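Local coordinates for OsmC family peroxiredoxin (Aquifex aeolicus, PDB 2E8E), which is of unknown function in the cell but, as an OsmC family member, probably reduces peroxides through thiol chemistry, at residues A[48-53]-A[99-104]; A[57-62]-A[92-97]; A[84-89]-A[123-128]. All blocks are in the same frame, centred on the assembly; numbering follows the deposited sequence.

Interaction 1: A[48-53]-A[99-104]; sequences VDVYHI and EQAVKL
I53 supplies most of the contact from the first helix. Its CB already touches A101, 3.8 Å from A101 CB. The side chain then forks. CG2 stands anti to the backbone N and rests against both CA and CB of A101: I53 CG2 lies 3.6 Å from A101 CB and equally near its CA. The other branch, CG1, is anti to the carbonyl carbon (chi1 -67°) and continues extended to CD1. That tip reaches one turn further along helix 95-109. I53 CD1 sits 3.7 Å from L104 CB and is also near A101 O. L104 crosses the isoleucine obliquely, with L104 CD1 4.0 Å from I53 CD1.

A101, whose side chain is a single methyl, sits where the backbones are closest, consistent with the 8.6 Å approach of the segment axes. The axes run at 140° to each other, roughly antiparallel. They belong to the two long helices that pack on one side of the mixed sheet of this OsmC-like fold. C45 lies earlier on helix 34-56, and C110 directly follows helix 95-109. This pair has been seen as a disulfide in the protein, but is not joined in the present structure.

V50 flanks A101 on the sheet side. V50 CG1, anti to the backbone N, is 4.0 Å from A101 CB, while V50 CG2 points past A101 O to a loose touch with V102. V50 and V102 both pack on Y87 of strand 80-90. No hydrogen bond joins the segments. Near this apolar interface, D49 OD2 bonds to S105 OG on the second helix.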
loop_
_atom_site.group_PDB
_atom_site.type_symbol
_atom_site.label_atom_id
_atom_site.label_comp_id
_atom_site.label_asym_id
_atom_site.label_seq_id
_atom_site.Cartn_x
_atom_site.Cartn_y
_atom_site.Cartn_z
ATOM N N VAL A 48 -0.335 13.854 1.617
ATOM C CA VAL A 48 0.773 14.685 1.167
ATOM C C VAL A 48 0.228 15.767 0.228
ATOM O O VAL A 48 0.624 16.930 0.315
ATOM C CB VAL A 48 1.836 13.834 0.434
ATOM C CG1 VAL A 48 2.866 14.730 -0.241
ATOM C CG2 VAL A 48 2.525 12.910 1.432
ATOM N N ASP A 49 -0.692 15.378 -0.653
ATOM C CA ASP A 49 -1.297 16.324 -1.596
ATOM C C ASP A 49 -2.086 17.389 -0.844
ATOM O O ASP A 49 -1.961 18.587 -1.109
ATOM C CB ASP A 49 -2.284 15.635 -2.546
ATOM C CG ASP A 49 -1.641 14.587 -3.434
ATOM O OD1 ASP A 49 -0.476 14.756 -3.851
ATOM O OD2 ASP A 49 -2.335 13.594 -3.738
ATOM N N VAL A 50 -2.925 16.936 0.082
ATOM C CA VAL A 50 -3.760 17.845 0.851
ATOM C C VAL A 50 -2.914 18.832 1.645
ATOM O O VAL A 50 -3.220 20.025 1.689
ATOM C CB VAL A 50 -4.702 17.057 1.787
ATOM C CG1 VAL A 50 -5.464 18.010 2.701
ATOM C CG2 VAL A 50 -5.680 16.244 0.948
ATOM N N TYR A 51 -1.839 18.343 2.254
ATOM C CA TYR A 51 -0.964 19.213 3.031
ATOM C C TYR A 51 -0.402 20.328 2.154
ATOM O O TYR A 51 -0.501 21.510 2.494
ATOM C CB TYR A 51 0.195 18.414 3.627
ATOM C CG TYR A 51 1.145 19.256 4.447
ATOM C CD1 TYR A 51 0.925 19.471 5.807
ATOM C CD2 TYR A 51 2.257 19.858 3.855
ATOM C CE1 TYR A 51 1.795 20.267 6.561
ATOM C CE2 TYR A 51 3.129 20.654 4.595
ATOM C CZ TYR A 51 2.893 20.853 5.946
ATOM O OH TYR A 51 3.760 21.641 6.675
ATOM N N HIS A 52 0.187 19.945 1.027
ATOM C CA HIS A 52 0.777 20.909 0.104
ATOM C C HIS A 52 -0.223 21.906 -0.465
ATOM O O HIS A 52 0.085 23.088 -0.593
ATOM C CB HIS A 52 1.479 20.186 -1.044
ATOM C CG HIS A 52 2.728 19.475 -0.631
ATOM N ND1 HIS A 52 3.714 20.084 0.114
ATOM C CD2 HIS A 52 3.160 18.215 -0.869
ATOM C CE1 HIS A 52 4.700 19.229 0.318
ATOM N NE2 HIS A 52 4.389 18.088 -0.268
ATOM N N ILE A 53 -1.416 21.431 -0.807
ATOM C CA ILE A 53 -2.439 22.308 -1.366
ATOM C C ILE A 53 -2.957 23.288 -0.316
ATOM O O ILE A 53 -3.082 24.484 -0.590
ATOM C CB ILE A 53 -3.603 21.489 -1.955
ATOM C CG1 ILE A 53 -3.103 20.704 -3.175
ATOM C CG2 ILE A 53 -4.754 22.413 -2.346
ATOM C CD1 ILE A 53 -4.092 19.684 -3.715
ATOM N N GLU A 99 -11.996 21.337 0.795
ATOM C CA GLU A 99 -12.711 20.656 -0.277
ATOM C C GLU A 99 -11.888 20.650 -1.567
ATOM O O GLU A 99 -11.790 19.623 -2.243
ATOM C CB GLU A 99 -14.069 21.320 -0.529
ATOM C CG GLU A 99 -14.756 20.842 -1.808
ATOM C CD GLU A 99 -16.190 21.327 -1.931
ATOM O OE1 GLU A 99 -16.492 22.435 -1.438
ATOM O OE2 GLU A 99 -17.011 20.607 -2.535
ATOM N N GLN A 100 -11.294 21.792 -1.907
ATOM C CA GLN A 100 -10.480 21.883 -3.118
ATOM C C GLN A 100 -9.255 20.973 -3.038
ATOM O O GLN A 100 -8.878 20.340 -4.023
ATOM C CB GLN A 100 -10.009 23.318 -3.349
ATOM C CG GLN A 100 -11.100 24.288 -3.758
ATOM C CD GLN A 100 -10.552 25.673 -4.037
ATOM O OE1 GLN A 100 -9.703 25.852 -4.910
ATOM N NE2 GLN A 100 -11.033 26.663 -3.292
ATOM N N ALA A 101 -8.638 20.921 -1.863
ATOM C CA ALA A 101 -7.455 20.087 -1.665
ATOM C C ALA A 101 -7.816 18.612 -1.796
ATOM O O ALA A 101 -7.089 17.840 -2.420
ATOM C CB ALA A 101 -6.849 20.358 -0.292
ATOM N N VAL A 102 -8.944 18.223 -1.207
ATOM C CA VAL A 102 -9.389 16.835 -1.267
ATOM C C VAL A 102 -9.775 16.420 -2.686
ATOM O O VAL A 102 -9.442 15.317 -3.129
ATOM C CB VAL A 102 -10.581 16.599 -0.315
ATOM C CG1 VAL A 102 -11.172 15.217 -0.541
ATOM C CG2 VAL A 102 -10.114 16.733 1.132
ATOM N N LYS A 103 -10.465 17.299 -3.407
ATOM C CA LYS A 103 -10.859 16.971 -4.772
ATOM C C LYS A 103 -9.667 16.899 -5.721
ATOM O O LYS A 103 -9.578 15.986 -6.544
ATOM C CB LYS A 103 -11.892 17.974 -5.290
ATOM C CG LYS A 103 -13.226 17.856 -4.574
ATOM C CD LYS A 103 -14.283 18.737 -5.209
ATOM C CE LYS A 103 -15.606 18.597 -4.479
ATOM N NZ LYS A 103 -16.029 17.173 -4.383
ATOM N N LEU A 104 -8.744 17.850 -5.606
ATOM C CA LEU A 104 -7.568 17.840 -6.465
ATOM C C LEU A 104 -6.742 16.585 -6.211
ATOM O O LEU A 104 -6.206 15.986 -7.140
ATOM C CB LEU A 104 -6.705 19.075 -6.220
ATOM C CG LEU A 104 -7.217 20.357 -6.880
ATOM C CD1 LEU A 104 -6.349 21.533 -6.452
ATOM C CD2 LEU A 104 -7.192 20.189 -8.396
#

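Interaction 2: A[57-62]-A[92-97]; sequences KRQEVK and KVEEKA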
loop_
_atom_site.group_PDB
_atom_site.type_symbol
_atom_site.label_atom_id
_atom_site.label_comp_id
_atom_site.label_asym_id
_atom_site.label_seq_id
_atom_site.Cartn_x
_atom_site.Cartn_y
_atom_site.Cartn_z
ATOM N N LYS A 57 -2.756 27.245 -0.446
ATOM C CA LYS A 57 -3.951 28.073 -0.335
ATOM C C LYS A 57 -3.964 28.940 0.922
ATOM O O LYS A 57 -5.009 29.440 1.342
ATOM C CB LYS A 57 -5.208 27.204 -0.412
ATOM C CG LYS A 57 -5.422 26.614 -1.802
ATOM C CD LYS A 57 -6.754 25.898 -1.931
ATOM C CE LYS A 57 -6.929 25.343 -3.334
ATOM N NZ LYS A 57 -6.770 26.402 -4.374
ATOM N N ARG A 58 -2.787 29.100 1.517
ATOM C CA ARG A 58 -2.600 29.942 2.696
ATOM C C ARG A 58 -3.378 29.557 3.954
ATOM O O ARG A 58 -3.707 30.417 4.773
ATOM C CB ARG A 58 -2.919 31.391 2.320
ATOM C CG ARG A 58 -2.403 31.783 0.938
ATOM C CD ARG A 58 -0.909 31.528 0.816
ATOM N NE ARG A 58 -0.162 32.327 1.780
ATOM C CZ ARG A 58 -0.018 33.644 1.701
ATOM N NH1 ARG A 58 -0.562 34.313 0.693
ATOM N NH2 ARG A 58 0.654 34.296 2.638
ATOM N N GLN A 59 -3.664 28.272 4.123
ATOM C CA GLN A 59 -4.393 27.837 5.301
ATOM C C GLN A 59 -3.421 27.593 6.450
ATOM O O GLN A 59 -2.278 27.190 6.237
ATOM C CB GLN A 59 -5.181 26.557 5.001
ATOM C CG GLN A 59 -6.171 26.674 3.843
ATOM C CD GLN A 59 -7.116 27.853 3.984
ATOM O OE1 GLN A 59 -7.016 28.834 3.243
ATOM N NE2 GLN A 59 -8.036 27.768 4.937
ATOM N N GLU A 60 -3.878 27.856 7.668
ATOM C CA GLU A 60 -3.059 27.655 8.854
ATOM C C GLU A 60 -3.447 26.302 9.430
ATOM O O GLU A 60 -4.453 26.172 10.127
ATOM C CB GLU A 60 -3.319 28.775 9.864
ATOM C CG GLU A 60 -2.911 30.148 9.347
ATOM C CD GLU A 60 -3.352 31.284 10.252
ATOM O OE1 GLU A 60 -2.963 31.291 11.441
ATOM O OE2 GLU A 60 -4.088 32.172 9.769
ATOM N N VAL A 61 -2.643 25.293 9.121
ATOM C CA VAL A 61 -2.913 23.940 9.579
ATOM C C VAL A 61 -2.207 23.558 10.871
ATOM O O VAL A 61 -0.982 23.630 10.971
ATOM C CB VAL A 61 -2.522 22.911 8.500
ATOM C CG1 VAL A 61 -2.773 21.499 9.011
ATOM C CG2 VAL A 61 -3.311 23.171 7.229
ATOM N N LYS A 62 -2.995 23.152 11.860
ATOM C CA LYS A 62 -2.455 22.713 13.137
ATOM C C LYS A 62 -2.311 21.198 13.056
ATOM O O LYS A 62 -1.369 20.617 13.593
ATOM C CB LYS A 62 -3.401 23.072 14.284
ATOM C CG LYS A 62 -2.953 22.524 15.629
ATOM C CD LYS A 62 -4.021 22.681 16.701
ATOM C CE LYS A 62 -4.355 24.138 16.960
ATOM N NZ LYS A 62 -5.328 24.264 18.084
ATOM N N LYS A 92 -6.938 27.094 11.305
ATOM C CA LYS A 92 -7.675 28.169 10.651
ATOM C C LYS A 92 -7.757 27.739 9.195
ATOM O O LYS A 92 -7.031 28.244 8.341
ATOM C CB LYS A 92 -6.922 29.495 10.773
ATOM C CG LYS A 92 -6.750 30.000 12.202
ATOM C CD LYS A 92 -5.931 31.289 12.218
ATOM C CE LYS A 92 -5.632 31.771 13.631
ATOM N NZ LYS A 92 -6.849 32.232 14.349
ATOM N N VAL A 93 -8.634 26.777 8.931
ATOM C CA VAL A 93 -8.813 26.233 7.593
ATOM C C VAL A 93 -10.254 26.401 7.135
ATOM O O VAL A 93 -11.187 26.025 7.839
ATOM C CB VAL A 93 -8.462 24.723 7.566
ATOM C CG1 VAL A 93 -8.498 24.200 6.139
ATOM C CG2 VAL A 93 -7.096 24.498 8.195
ATOM N N GLU A 94 -10.430 26.971 5.951
ATOM C CA GLU A 94 -11.762 27.178 5.403
ATOM C C GLU A 94 -12.215 25.896 4.718
ATOM O O GLU A 94 -11.445 25.255 4.004
ATOM C CB GLU A 94 -11.738 28.336 4.411
ATOM C CG GLU A 94 -11.258 29.634 5.039
ATOM C CD GLU A 94 -10.955 30.700 4.015
ATOM O OE1 GLU A 94 -11.901 31.188 3.361
ATOM O OE2 GLU A 94 -9.766 31.047 3.864
ATOM N N GLU A 95 -13.466 25.521 4.953
ATOM C CA GLU A 95 -14.022 24.308 4.372
ATOM C C GLU A 95 -13.828 24.276 2.855
ATOM O O GLU A 95 -13.592 23.213 2.280
ATOM C CB GLU A 95 -15.506 24.205 4.739
ATOM C CG GLU A 95 -16.161 22.862 4.437
ATOM C CD GLU A 95 -16.853 22.838 3.090
ATOM O OE1 GLU A 95 -17.636 23.773 2.813
ATOM O OE2 GLU A 95 -16.627 21.885 2.313
ATOM N N LYS A 96 -13.907 25.440 2.213
ATOM C CA LYS A 96 -13.736 25.528 0.764
ATOM C C LYS A 96 -12.326 25.131 0.330
ATOM O O LYS A 96 -12.140 24.510 -0.721
ATOM C CB LYS A 96 -14.022 26.948 0.274
ATOM C CG LYS A 96 -13.036 27.984 0.789
ATOM C CD LYS A 96 -13.239 29.334 0.119
ATOM C CE LYS A 96 -12.266 30.363 0.669
ATOM N NZ LYS A 96 -10.853 29.883 0.616
ATOM N N ALA A 97 -11.336 25.504 1.135
ATOM C CA ALA A 97 -9.949 25.181 0.830
ATOM C C ALA A 97 -9.719 23.684 1.003
ATOM O O ALA A 97 -9.045 23.058 0.184
ATOM C CB ALA A 97 -9.005 25.968 1.740
#
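Two backbone bonds join E60 and K92 as an antiparallel hydrogen-bonded pair. E60 N donates to K92 O at 3.2 Å, from above the carbonyl plane and not along a lone pair. The return bond, K92 N to E60 O, is bent and weak. This single bridge lies where both chains pass between strand and helix.

The tight part surrounds Q59. Its chain folds back at chi2 (-52°), which lays the middle of the side chain against the first turn of helix 95-109. Q59 CG is 3.6 Å from A97 CB, and Q59 CD is 3.5 Å from the same methyl. V93 crosses Q59 at about a right angle, with V93 CG1 4.1 Å from Q59 CG. The other V93 methyl faces the strand, with V93 CG2 4.1 Å from V61 CG2.

The outer side is more open to solvent. E60 and K92 lie side by side and point the same way. The E60 carboxylate lies close against the K92 methylenes, with E60 OE1 3.1 Å from K92 CD. The charged ends do not meet, since E60 OE1 stays 4.9 Å from K92 NZ. K92 NZ has a long, weak ion pair with E132. K57 grazes A97, and its NZ bonds to Q100.

R58, with positive phi (61°), is the C-prime residue of the Schellman motif that ends helix 34-56. E94 holds the N-cap position of helix 95-109. The contact thus joins the end of one helix to the start of the next. L54 of helix 34-56 packs on Q59, V61 and V93, and V128 of strand 121-130 packs on V93.

Interaction 3: A[84-89]-A[123-128]; sequences EIKYVA and KISWEV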
loop_
_atom_site.group_PDB
_atom_site.type_symbol
_atom_site.label_atom_id
_atom_site.label_comp_id
_atom_site.label_asym_id
_atom_site.label_seq_id
_atom_site.Cartn_x
_atom_site.Cartn_y
_atom_site.Cartn_z
ATOM N N GLU A 84 -13.865 4.026 2.594
ATOM C CA GLU A 84 -14.342 5.319 3.063
ATOM C C GLU A 84 -13.146 6.107 3.552
ATOM O O GLU A 84 -12.327 5.588 4.316
ATOM C CB GLU A 84 -15.320 5.155 4.225
ATOM C CG GLU A 84 -16.640 4.513 3.877
ATOM C CD GLU A 84 -17.584 4.499 5.064
ATOM O OE1 GLU A 84 -17.911 5.593 5.573
ATOM O OE2 GLU A 84 -17.992 3.399 5.495
ATOM N N ILE A 85 -13.038 7.356 3.115
ATOM C CA ILE A 85 -11.933 8.195 3.541
ATOM C C ILE A 85 -12.507 9.497 4.062
ATOM O O ILE A 85 -13.266 10.171 3.362
ATOM C CB ILE A 85 -10.968 8.529 2.384
ATOM C CG1 ILE A 85 -10.497 7.245 1.693
ATOM C CG2 ILE A 85 -9.771 9.299 2.927
ATOM C CD1 ILE A 85 -9.576 7.481 0.512
ATOM N N LYS A 86 -12.147 9.841 5.293
ATOM C CA LYS A 86 -12.615 11.075 5.907
ATOM C C LYS A 86 -11.412 11.941 6.257
ATOM O O LYS A 86 -10.516 11.506 6.983
ATOM C CB LYS A 86 -13.414 10.770 7.176
ATOM C CG LYS A 86 -13.940 12.005 7.888
ATOM C CD LYS A 86 -14.702 11.623 9.149
ATOM C CE LYS A 86 -15.212 12.853 9.873
ATOM N NZ LYS A 86 -16.099 13.666 8.998
ATOM N N TYR A 87 -11.396 13.161 5.728
ATOM C CA TYR A 87 -10.310 14.101 5.982
ATOM C C TYR A 87 -10.776 15.140 6.997
ATOM O O TYR A 87 -11.835 15.743 6.827
ATOM C CB TYR A 87 -9.925 14.840 4.701
ATOM C CG TYR A 87 -9.464 13.962 3.563
ATOM C CD1 TYR A 87 -8.106 13.748 3.328
ATOM C CD2 TYR A 87 -10.384 13.366 2.703
ATOM C CE1 TYR A 87 -7.674 12.966 2.256
ATOM C CE2 TYR A 87 -9.963 12.582 1.635
ATOM C CZ TYR A 87 -8.610 12.388 1.414
ATOM O OH TYR A 87 -8.196 11.632 0.342
ATOM N N VAL A 88 -9.982 15.348 8.040
ATOM C CA VAL A 88 -10.309 16.344 9.051
ATOM C C VAL A 88 -9.141 17.318 9.151
ATOM O O VAL A 88 -8.036 16.935 9.540
ATOM C CB VAL A 88 -10.550 15.698 10.438
ATOM C CG1 VAL A 88 -10.808 16.784 11.482
ATOM C CG2 VAL A 88 -11.735 14.740 10.375
ATOM N N ALA A 89 -9.374 18.571 8.774
ATOM C CA ALA A 89 -8.325 19.579 8.855
ATOM C C ALA A 89 -8.581 20.375 10.127
ATOM O O ALA A 89 -9.709 20.791 10.384
ATOM C CB ALA A 89 -8.364 20.495 7.639
ATOM N N LYS A 123 -15.881 6.391 -1.059
ATOM C CA LYS A 123 -16.759 7.331 -0.372
ATOM C C LYS A 123 -15.870 8.323 0.370
ATOM O O LYS A 123 -15.224 7.980 1.363
ATOM C CB LYS A 123 -17.687 6.591 0.593
ATOM C CG LYS A 123 -18.552 5.541 -0.107
ATOM C CD LYS A 123 -19.805 5.181 0.682
ATOM C CE LYS A 123 -19.492 4.548 2.024
ATOM N NZ LYS A 123 -20.749 4.122 2.711
ATOM N N ILE A 124 -15.839 9.553 -0.130
ATOM C CA ILE A 124 -15.005 10.601 0.440
ATOM C C ILE A 124 -15.794 11.679 1.172
ATOM O O ILE A 124 -16.845 12.122 0.706
ATOM C CB ILE A 124 -14.172 11.262 -0.672
ATOM C CG1 ILE A 124 -13.314 10.198 -1.364
ATOM C CG2 ILE A 124 -13.303 12.369 -0.099
ATOM C CD1 ILE A 124 -12.608 10.692 -2.598
ATOM N N SER A 125 -15.277 12.095 2.324
ATOM C CA SER A 125 -15.909 13.138 3.121
ATOM C C SER A 125 -14.826 13.955 3.805
ATOM O O SER A 125 -13.683 13.516 3.918
ATOM C CB SER A 125 -16.834 12.533 4.176
ATOM O OG SER A 125 -16.107 11.760 5.112
ATOM N N TRP A 126 -15.179 15.146 4.267
ATOM C CA TRP A 126 -14.199 15.987 4.930
ATOM C C TRP A 126 -14.893 16.973 5.846
ATOM O O TRP A 126 -16.102 17.191 5.746
ATOM C CB TRP A 126 -13.365 16.739 3.891
ATOM C CG TRP A 126 -14.190 17.616 3.004
ATOM C CD1 TRP A 126 -14.604 18.893 3.263
ATOM C CD2 TRP A 126 -14.752 17.262 1.736
ATOM N NE1 TRP A 126 -15.392 19.354 2.235
ATOM C CE2 TRP A 126 -15.502 18.372 1.286
ATOM C CE3 TRP A 126 -14.701 16.110 0.939
ATOM C CZ2 TRP A 126 -16.192 18.366 0.070
ATOM C CZ3 TRP A 126 -15.388 16.105 -0.270
ATOM C CH2 TRP A 126 -16.127 17.228 -0.691
ATOM N N GLU A 127 -14.119 17.562 6.746
ATOM C CA GLU A 127 -14.662 18.535 7.674
ATOM C C GLU A 127 -13.532 19.332 8.289
ATOM O O GLU A 127 -12.395 18.862 8.383
ATOM C CB GLU A 127 -15.466 17.844 8.777
ATOM C CG GLU A 127 -14.639 17.030 9.752
ATOM C CD GLU A 127 -15.480 16.437 10.870
ATOM O OE1 GLU A 127 -16.363 15.604 10.574
ATOM O OE2 GLU A 127 -15.263 16.806 12.044
ATOM N N VAL A 128 -13.848 20.553 8.697
ATOM C CA VAL A 128 -12.857 21.405 9.315
ATOM C C VAL A 128 -13.211 21.646 10.768
ATOM O O VAL A 128 -14.385 21.731 11.135
ATOM C CB VAL A 128 -12.767 22.774 8.606
ATOM C CG1 VAL A 128 -11.876 23.714 9.403
ATOM C CG2 VAL A 128 -12.226 22.598 7.199
HETATM O O HOH W 1 -16.009 9.312 4.137
#
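Y87 and I124 meet at the apolar centre, on the face that the helices cover. They cross obliquely, and I124 CG2 touches the ring at its edge, 3.8 Å from Y87 CE2. S125 O lies in the ring plane beside the same edge, 3.5 Å from Y87 CD2. The tyrosine hydroxyl reaches on to S46. Next along the strands, Y87 CB is 4.0 Å from W126 CB. W126 CG lies between the backbone N and the carbonyl carbon (chi1 60°), and the indole leads away from Y87. It bonds through NE1 to E95.

Beneath these side chains the backbones pair in parallel register. Five N-H...O bonds alternate between the strands. The bond from Y87 N to S125 O is nearly straight, 2.9 Å long with an angle of 166° at the hydrogen. Strand 80-90, the helices after it and strand 121-130 form a right-handed beta-alpha-beta crossover.

The face with E84, K86, S125 and E127 is mostly polar, with V88 as its apolar member. Water 1 donates to I85 O and hydrogen-bonds S125 OG at 2.6 Å, tying side chain to backbone. K86 extends over S125 and bends at chi4 to E127. K86 NZ meets E127 OE1 at 2.5 Å, a very short salt bridge made from above the carboxylate plane. E127 also lies alongside V88, with its CG 3.8 Å from V88 CG2. An alanine in place of E127 would remove the carboxylate and would probably leave K86 without this bridge and V88 less covered. At the outer end E84 and K123 run side by side. Their salt bridge is long, with E84 OE2 4.0 Å from K123 NZ, and K71 is the stronger partner of E84.

In the fold
From the N terminus, the chain first enters these contacts on helix 34-56, then turns into strand 60-72 and returns along strand 80-90. Interaction 2 closes this hairpin loop at 92-97, where helix 95-109 begins. Interaction 1 closes a wider loop around it, since 48-53 precedes 57-62 and 99-104 follows 92-97. Interaction 3 crosses both: 84-89 lies within their loops, but 123-128 comes after them. It sets the last strand beside strand 80-90. Helix 95-109 serves interactions 1 and 2. V102 packs on I124, E99 and K103 pack on W126, and E95 packs on V128, which ties helix 95-109 to the mixed sheet.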